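Local coordinates for Non-atp dependent l-selective hydantoinase (Arthrobacter aurescens, PDB 1GKR), which hydrolyses 5-substituted hydantoins to carbamoyl amino acids as a dizinc cyclic amidase of the dihydropyrimidinase family, with enantioselectivity that depends on the substrate, at residues A105-K110 with H139-V144; E92-F97 with A122-G127; D21-D26 with A34-V39. One frame throughout, in Å; residues are numbered along the deposited sequence.

Along the chain interaction 3 comes first and is complete before the others begin, whereas the segments of interactions 1 and 2 alternate. Those two are neighbours in the catalytic TIM-barrel domain, with centres about 9 Å apart. Interaction 2 joins the end of strand 87-92 to strand 120-123 close to the zinc site; interaction 1 packs helix 103-116, which lies between these strands in sequence, against the end of helix 132-140. A backbone hydrogen bond between Val144 and Leu123 connects the two contacts directly. Interaction 3 lies in the small beta domain, its centre about 37 and 39 Å from those of interactions 1 and 2. The neighbouring pair thus ties barrel strands by the zinc site to their outer helices, far from that separate domain.

Interaction 1. Residues A105-K110 with H139-V144; sequences AFLEKK and HDAGAV
Leu107 and Ala141 mark the nearest approach of the two backbones, their CA atoms 7.7 Å apart, where a turn of helix 103-116 faces the end of helix 132-140. Gly142 terminates that second helix in a Schellman motif; its positive phi of 112° would press a side chain against the preceding carbonyl, a position suited to glycine. Most of the contact is carried by Phe106. Its chi1 of -176° sets CG beside the carbonyl carbon, anti to the backbone N, and from there the ring extends to the residues on both sides of Gly142. Phe106 CE2 lies 3.9 Å from Ala141 CB, while Phe106 CE1 is 3.7 Å from Ala143 CB. The carbonyl O of Ala141 approaches the rim of the same ring near its plane, 3.7 Å from Phe106 CE2. At the periphery Leu107 CD1 reaches Ala141 CB at 4.3 Å, and the extended Lys110 chain brings NZ to 3.9 Å from Ala141 O. Elsewhere, Phe106 also touches Leu123 of strand 120-123. The chemistry is that of one aromatic ring fitted against two methyl groups: helix 103-116 packs by an apolar ring on the turn that ends the next helix, with the charged Lys110 end only at the margin, where it could exert a weak electrostatic pull on the carbonyl.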
# COMPACT_ATOMS: atom_id res chain seq x y z
N ALA A 105 28.21 -25.78 25.62
CA ALA A 105 28.89 -24.51 25.39
C ALA A 105 28.20 -23.40 26.16
O ALA A 105 28.86 -22.49 26.69
CB ALA A 105 28.92 -24.19 23.91
N PHE A 106 26.87 -23.48 26.21
CA PHE A 106 26.03 -22.49 26.88
C PHE A 106 26.27 -22.52 28.38
O PHE A 106 26.53 -21.48 28.99
CB PHE A 106 24.56 -22.78 26.58
CG PHE A 106 23.61 -21.75 27.15
CD1 PHE A 106 23.33 -20.58 26.45
CD2 PHE A 106 23.03 -21.95 28.39
CE1 PHE A 106 22.48 -19.61 26.99
CE2 PHE A 106 22.17 -20.99 28.94
CZ PHE A 106 21.90 -19.81 28.24
N LEU A 107 26.17 -23.71 28.98
CA LEU A 107 26.39 -23.85 30.42
C LEU A 107 27.77 -23.38 30.84
O LEU A 107 27.94 -22.81 31.92
CB LEU A 107 26.22 -25.31 30.85
CG LEU A 107 24.87 -25.81 31.36
CD1 LEU A 107 23.90 -24.67 31.56
CD2 LEU A 107 24.33 -26.78 30.36
N GLU A 108 28.76 -23.61 29.98
CA GLU A 108 30.11 -23.21 30.28
C GLU A 108 30.25 -21.69 30.24
O GLU A 108 30.87 -21.10 31.13
CB GLU A 108 31.10 -23.86 29.31
CG GLU A 108 32.58 -23.71 29.69
CD GLU A 108 32.88 -24.14 31.13
OE1 GLU A 108 32.29 -25.15 31.59
OE2 GLU A 108 33.72 -23.48 31.79
N LYS A 109 29.67 -21.06 29.22
CA LYS A 109 29.75 -19.60 29.09
C LYS A 109 29.04 -18.94 30.27
O LYS A 109 29.50 -17.92 30.78
CB LYS A 109 29.13 -19.13 27.77
CG LYS A 109 29.35 -17.64 27.53
CD LYS A 109 28.59 -17.09 26.32
CE LYS A 109 29.39 -17.21 25.05
NZ LYS A 109 29.06 -16.11 24.11
N LYS A 110 27.94 -19.52 30.71
CA LYS A 110 27.19 -18.98 31.83
C LYS A 110 28.01 -18.99 33.11
O LYS A 110 27.98 -18.04 33.90
CB LYS A 110 25.92 -19.79 32.02
CG LYS A 110 25.15 -19.49 33.28
CD LYS A 110 23.87 -20.29 33.22
CE LYS A 110 23.22 -20.47 34.57
NZ LYS A 110 22.06 -21.39 34.41
N HIS A 139 17.07 -23.02 25.58
CA HIS A 139 15.89 -22.30 26.03
C HIS A 139 15.60 -22.71 27.47
O HIS A 139 15.43 -21.85 28.35
CB HIS A 139 14.68 -22.64 25.17
CG HIS A 139 13.40 -22.04 25.66
ND1 HIS A 139 13.16 -20.68 25.63
CD2 HIS A 139 12.31 -22.60 26.23
CE1 HIS A 139 11.98 -20.43 26.17
NE2 HIS A 139 11.44 -21.58 26.54
N ASP A 140 15.54 -24.03 27.69
CA ASP A 140 15.27 -24.58 29.02
C ASP A 140 16.37 -24.26 30.03
O ASP A 140 16.12 -24.26 31.23
CB ASP A 140 15.06 -26.09 28.95
CG ASP A 140 13.76 -26.48 28.24
OD1 ASP A 140 12.75 -25.76 28.39
OD2 ASP A 140 13.75 -27.52 27.54
N ALA A 141 17.57 -23.98 29.55
CA ALA A 141 18.66 -23.65 30.46
C ALA A 141 18.69 -22.16 30.76
O ALA A 141 19.57 -21.69 31.48
CB ALA A 141 19.99 -24.09 29.88
N GLY A 142 17.75 -21.40 30.19
CA GLY A 142 17.72 -19.98 30.48
C GLY A 142 18.04 -18.97 29.39
O GLY A 142 18.02 -17.76 29.65
N ALA A 143 18.35 -19.43 28.19
CA ALA A 143 18.65 -18.49 27.11
C ALA A 143 17.43 -17.59 26.90
O ALA A 143 16.30 -18.09 26.92
CB ALA A 143 18.96 -19.25 25.84
N VAL A 144 17.63 -16.29 26.71
CA VAL A 144 16.48 -15.42 26.49
C VAL A 144 16.09 -15.39 25.03
O VAL A 144 14.95 -15.10 24.70
CB VAL A 144 16.75 -13.97 26.90
CG1 VAL A 144 16.77 -13.87 28.38
CG2 VAL A 144 18.04 -13.50 26.29

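Interaction 2. Residues E92-F97 with A122-G127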
# COMPACT_ATOMS: atom_id res chain seq x y z
N GLU A 92 24.87 -11.21 25.85
CA GLU A 92 26.00 -11.64 25.01
C GLU A 92 25.55 -12.47 23.83
O GLU A 92 24.82 -13.44 24.02
CB GLU A 92 26.97 -12.51 25.79
CG GLU A 92 28.32 -11.89 26.06
CD GLU A 92 29.15 -11.65 24.82
OE1 GLU A 92 29.56 -12.61 24.13
OE2 GLU A 92 29.40 -10.46 24.56
N MET A 93 26.00 -12.10 22.64
CA MET A 93 25.66 -12.85 21.43
C MET A 93 26.43 -14.18 21.51
O MET A 93 27.35 -14.32 22.31
CB MET A 93 26.07 -12.08 20.19
CG MET A 93 25.40 -10.73 20.06
SD MET A 93 23.85 -10.71 19.10
CE MET A 93 23.29 -12.38 19.30
N PRO A 94 26.07 -15.16 20.67
CA PRO A 94 26.77 -16.43 20.75
C PRO A 94 27.89 -16.61 19.75
O PRO A 94 28.28 -17.73 19.46
CB PRO A 94 25.65 -17.42 20.52
CG PRO A 94 24.90 -16.75 19.40
CD PRO A 94 24.93 -15.26 19.75
N ILE A 95 28.41 -15.51 19.21
CA ILE A 95 29.49 -15.60 18.24
C ILE A 95 30.80 -15.58 19.01
O ILE A 95 31.26 -14.52 19.45
CB ILE A 95 29.55 -14.39 17.29
CG1 ILE A 95 28.17 -14.04 16.74
CG2 ILE A 95 30.53 -14.69 16.17
CD1 ILE A 95 27.71 -14.88 15.61
N THR A 96 31.40 -16.75 19.18
CA THR A 96 32.65 -16.85 19.91
C THR A 96 33.17 -18.25 19.67
O THR A 96 32.58 -19.00 18.90
CB THR A 96 32.44 -16.61 21.45
OG1 THR A 96 33.69 -16.79 22.13
CG2 THR A 96 31.43 -17.58 22.03
N PHE A 97 34.30 -18.60 20.28
CA PHE A 97 34.80 -19.95 20.13
C PHE A 97 35.16 -20.53 21.47
O PHE A 97 35.93 -19.93 22.23
CB PHE A 97 36.03 -20.03 19.23
CG PHE A 97 36.38 -21.45 18.87
CD1 PHE A 97 35.73 -22.09 17.81
CD2 PHE A 97 37.28 -22.18 19.64
CE1 PHE A 97 35.98 -23.44 17.53
CE2 PHE A 97 37.54 -23.52 19.37
CZ PHE A 97 36.88 -24.16 18.31
N ALA A 122 22.38 -11.56 30.37
CA ALA A 122 21.45 -12.56 29.87
C ALA A 122 22.22 -13.18 28.70
O ALA A 122 23.15 -12.56 28.17
CB ALA A 122 20.18 -11.89 29.38
N LEU A 123 21.83 -14.37 28.27
CA LEU A 123 22.54 -15.01 27.18
C LEU A 123 21.72 -15.47 26.00
O LEU A 123 20.59 -15.94 26.14
CB LEU A 123 23.33 -16.19 27.70
CG LEU A 123 24.44 -15.84 28.67
CD1 LEU A 123 25.03 -17.12 29.19
CD2 LEU A 123 25.50 -15.02 27.96
N TYR A 124 22.33 -15.35 24.83
CA TYR A 124 21.76 -15.79 23.56
C TYR A 124 22.32 -17.17 23.30
O TYR A 124 23.38 -17.53 23.80
CB TYR A 124 22.27 -14.94 22.41
CG TYR A 124 21.57 -13.65 22.16
CD1 TYR A 124 20.31 -13.63 21.55
CD2 TYR A 124 22.19 -12.44 22.46
CE1 TYR A 124 19.70 -12.43 21.23
CE2 TYR A 124 21.59 -11.23 22.15
CZ TYR A 124 20.35 -11.24 21.53
OH TYR A 124 19.74 -10.05 21.20
N GLY A 125 21.60 -17.93 22.50
CA GLY A 125 22.06 -19.23 22.09
C GLY A 125 22.25 -19.00 20.60
O GLY A 125 21.80 -17.98 20.08
N GLY A 126 22.91 -19.91 19.91
CA GLY A 126 23.09 -19.71 18.49
C GLY A 126 22.21 -20.65 17.69
O GLY A 126 21.93 -21.78 18.10
N GLY A 127 21.75 -20.17 16.55
CA GLY A 127 20.92 -20.98 15.69
C GLY A 127 21.70 -21.09 14.40
O GLY A 127 21.66 -20.18 13.56
O HOH W 1 25.80 -16.04 24.42
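Glu92 bonds through its backbone to both neighbours of Leu123, the pattern expected of a parallel bridge between adjacent barrel strands. Glu92 N donates to Ala122 O at 3.2 Å, and Glu92 O accepts from Tyr124 N, also at 3.2 Å. A water bridges the two segments a little further on, 2.8 Å from Glu92 O and 2.9 Å from Tyr124 O. Glu92 O thus has the amide and, when a proton of the water is turned to it, the water as partners. The Glu92 carboxylate turns elsewhere, to the backbone N atoms of Ile63 and Ile64, but Glu92 CB packs on Leu123 CD2 at 3.6 Å.

Beyond the bonds, the Tyr124 ring is the main packing surface. Glu92 O sits at its edge, by CD2, and the Met93 side chain runs beside that of Tyr124 in the same direction. Bent at chi2 and chi3, it sets Met93 CE over one face, 3.5 Å from the centroid of the Tyr124 ring, as a CH-pi contact; SD lies obliquely, completing a Met-aromatic pair. The Tyr124 hydroxyl is held by Glu59 O. Further on, the Pro94 ring rests on the glycine run, with Pro94 CG 3.4 Å from Gly125 O, and a side chain at Gly126 would point at that ring.

Met93 also touches His60 and His62, ligands of the first zinc ion, and its side chain is about 5 Å from a bound zinc ion. Backbone bonds, with a water beside them, join the two segments, while a methionine whose methyl lies on a tyrosine face packs against the metal-binding histidines, a second-shell position.

Interaction 3. Residues D21-D26 with A34-V39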
# COMPACT_ATOMS: atom_id res chain seq x y z
N ASP A 21 11.55 10.27 45.13
CA ASP A 21 12.71 9.65 45.74
C ASP A 21 12.54 8.14 45.62
O ASP A 21 11.41 7.62 45.68
CB ASP A 21 12.83 10.02 47.22
CG ASP A 21 13.11 11.49 47.44
OD1 ASP A 21 13.40 12.21 46.45
OD2 ASP A 21 13.04 11.93 48.61
N ILE A 22 13.66 7.43 45.47
CA ILE A 22 13.63 5.99 45.34
C ILE A 22 14.21 5.33 46.58
O ILE A 22 15.32 5.65 47.01
CB ILE A 22 14.41 5.53 44.10
CG1 ILE A 22 13.83 6.20 42.86
CG2 ILE A 22 14.32 4.02 43.95
CD1 ILE A 22 14.65 6.03 41.64
N LEU A 23 13.43 4.42 47.14
CA LEU A 23 13.81 3.67 48.34
C LEU A 23 14.10 2.27 47.87
O LEU A 23 13.22 1.60 47.30
CB LEU A 23 12.65 3.59 49.33
CG LEU A 23 11.91 4.81 49.88
CD1 LEU A 23 12.67 5.42 51.02
CD2 LEU A 23 11.68 5.82 48.76
N VAL A 24 15.33 1.81 48.11
CA VAL A 24 15.69 0.47 47.70
C VAL A 24 16.05 -0.42 48.88
O VAL A 24 16.69 0.00 49.85
CB VAL A 24 16.84 0.50 46.64
CG1 VAL A 24 17.41 1.87 46.55
CG2 VAL A 24 17.91 -0.53 46.97
N LYS A 25 15.57 -1.66 48.80
CA LYS A 25 15.84 -2.65 49.82
C LYS A 25 16.01 -4.03 49.18
O LYS A 25 15.24 -4.42 48.30
CB LYS A 25 14.72 -2.68 50.85
CG LYS A 25 14.96 -3.70 51.94
CD LYS A 25 14.08 -3.46 53.15
CE LYS A 25 14.49 -4.37 54.31
NZ LYS A 25 13.71 -4.08 55.55
N ASP A 26 17.03 -4.75 49.63
CA ASP A 26 17.34 -6.07 49.13
C ASP A 26 17.53 -6.07 47.62
O ASP A 26 17.07 -6.98 46.93
CB ASP A 26 16.26 -7.09 49.52
CG ASP A 26 16.18 -7.29 51.03
OD1 ASP A 26 17.24 -7.46 51.68
OD2 ASP A 26 15.05 -7.29 51.57
N ALA A 34 7.05 10.86 47.12
CA ALA A 34 7.24 12.29 46.94
C ALA A 34 8.17 12.89 47.98
O ALA A 34 8.91 13.82 47.68
CB ALA A 34 5.89 12.99 46.98
N ASP A 35 8.15 12.34 49.19
CA ASP A 35 8.99 12.86 50.26
C ASP A 35 9.46 11.76 51.21
O ASP A 35 8.65 10.93 51.66
CB ASP A 35 8.21 13.94 51.02
CG ASP A 35 8.92 14.42 52.26
OD1 ASP A 35 8.70 13.82 53.34
OD2 ASP A 35 9.70 15.39 52.16
N THR A 36 10.76 11.75 51.51
CA THR A 36 11.33 10.74 52.40
C THR A 36 11.94 11.34 53.67
O THR A 36 12.71 10.68 54.38
CB THR A 36 12.39 9.87 51.68
OG1 THR A 36 13.36 10.72 51.05
CG2 THR A 36 11.74 8.99 50.63
N SER A 37 11.59 12.60 53.96
CA SER A 37 12.08 13.32 55.14
C SER A 37 12.29 12.50 56.40
O SER A 37 13.29 12.67 57.10
CB SER A 37 11.14 14.48 55.48
OG SER A 37 11.36 15.57 54.62
N ASP A 38 11.36 11.60 56.69
CA ASP A 38 11.50 10.82 57.90
C ASP A 38 11.60 9.32 57.78
O ASP A 38 10.84 8.58 58.41
CB ASP A 38 10.38 11.19 58.87
CG ASP A 38 10.52 12.61 59.39
OD1 ASP A 38 11.55 12.91 60.05
OD2 ASP A 38 9.60 13.43 59.14
N VAL A 39 12.55 8.86 56.97
CA VAL A 39 12.78 7.43 56.81
C VAL A 39 14.28 7.23 56.95
O VAL A 39 15.06 8.09 56.54
CB VAL A 39 12.33 6.90 55.43
CG1 VAL A 39 10.82 6.86 55.36
CG2 VAL A 39 12.87 7.77 54.34
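Asp21, Thr36 and Leu23 bury the most surface here, and Thr36 is the residue shared by the other two: its hydroxyl serves the acid and its methyl the leucine. With OG1 between the backbone N and the carbonyl carbon (chi1 52°), Thr36 OG1 donates to Asp21 OD2 at 2.7 Å. It meets that oxygen on the anti side, 19° out of the carboxylate plane, the two side chains crossing obliquely. The other oxygen, OD1, accepts from the backbone N of Asn8, so both ends of the buried carboxylate are engaged and its rotation is restrained.

Thr36 CG2, then anti to the carbonyl carbon, faces Leu23 tip to tip, 3.7 Å from Leu23 CD2 and equally far from Leu23 CD1. Leu23 CD1 also reaches Val39 CG2 at 4.1 Å, the two side chains crossing at about a right angle. Ile5 of strand 2-7 touches both Leu23 and Val39.

An alanine in place of Thr36 would probably leave Asp21 OD2 without its hydroxyl donor and open a gap against the two Leu23 methyl groups.

The loop has its own internal order: Ser37 OG donates to the syn lone pair of Asp35 OD2 at 3.0 Å, and Val39 N makes a weak bond to Thr36 O. At its start Ala34 packs on Val383 of a second subunit.

Strand 16-25 forms a hairpin with strand 28-33, and the segment 34-39 that follows folds back over the strand's side chains. One polar bond beside an apolar patch implies a directional fastening: the hydroxyl would probably offset part of the cost of burying the carboxylate and favour its charged form, while the methyl groups pack the loop onto the side chains of strand 16-25.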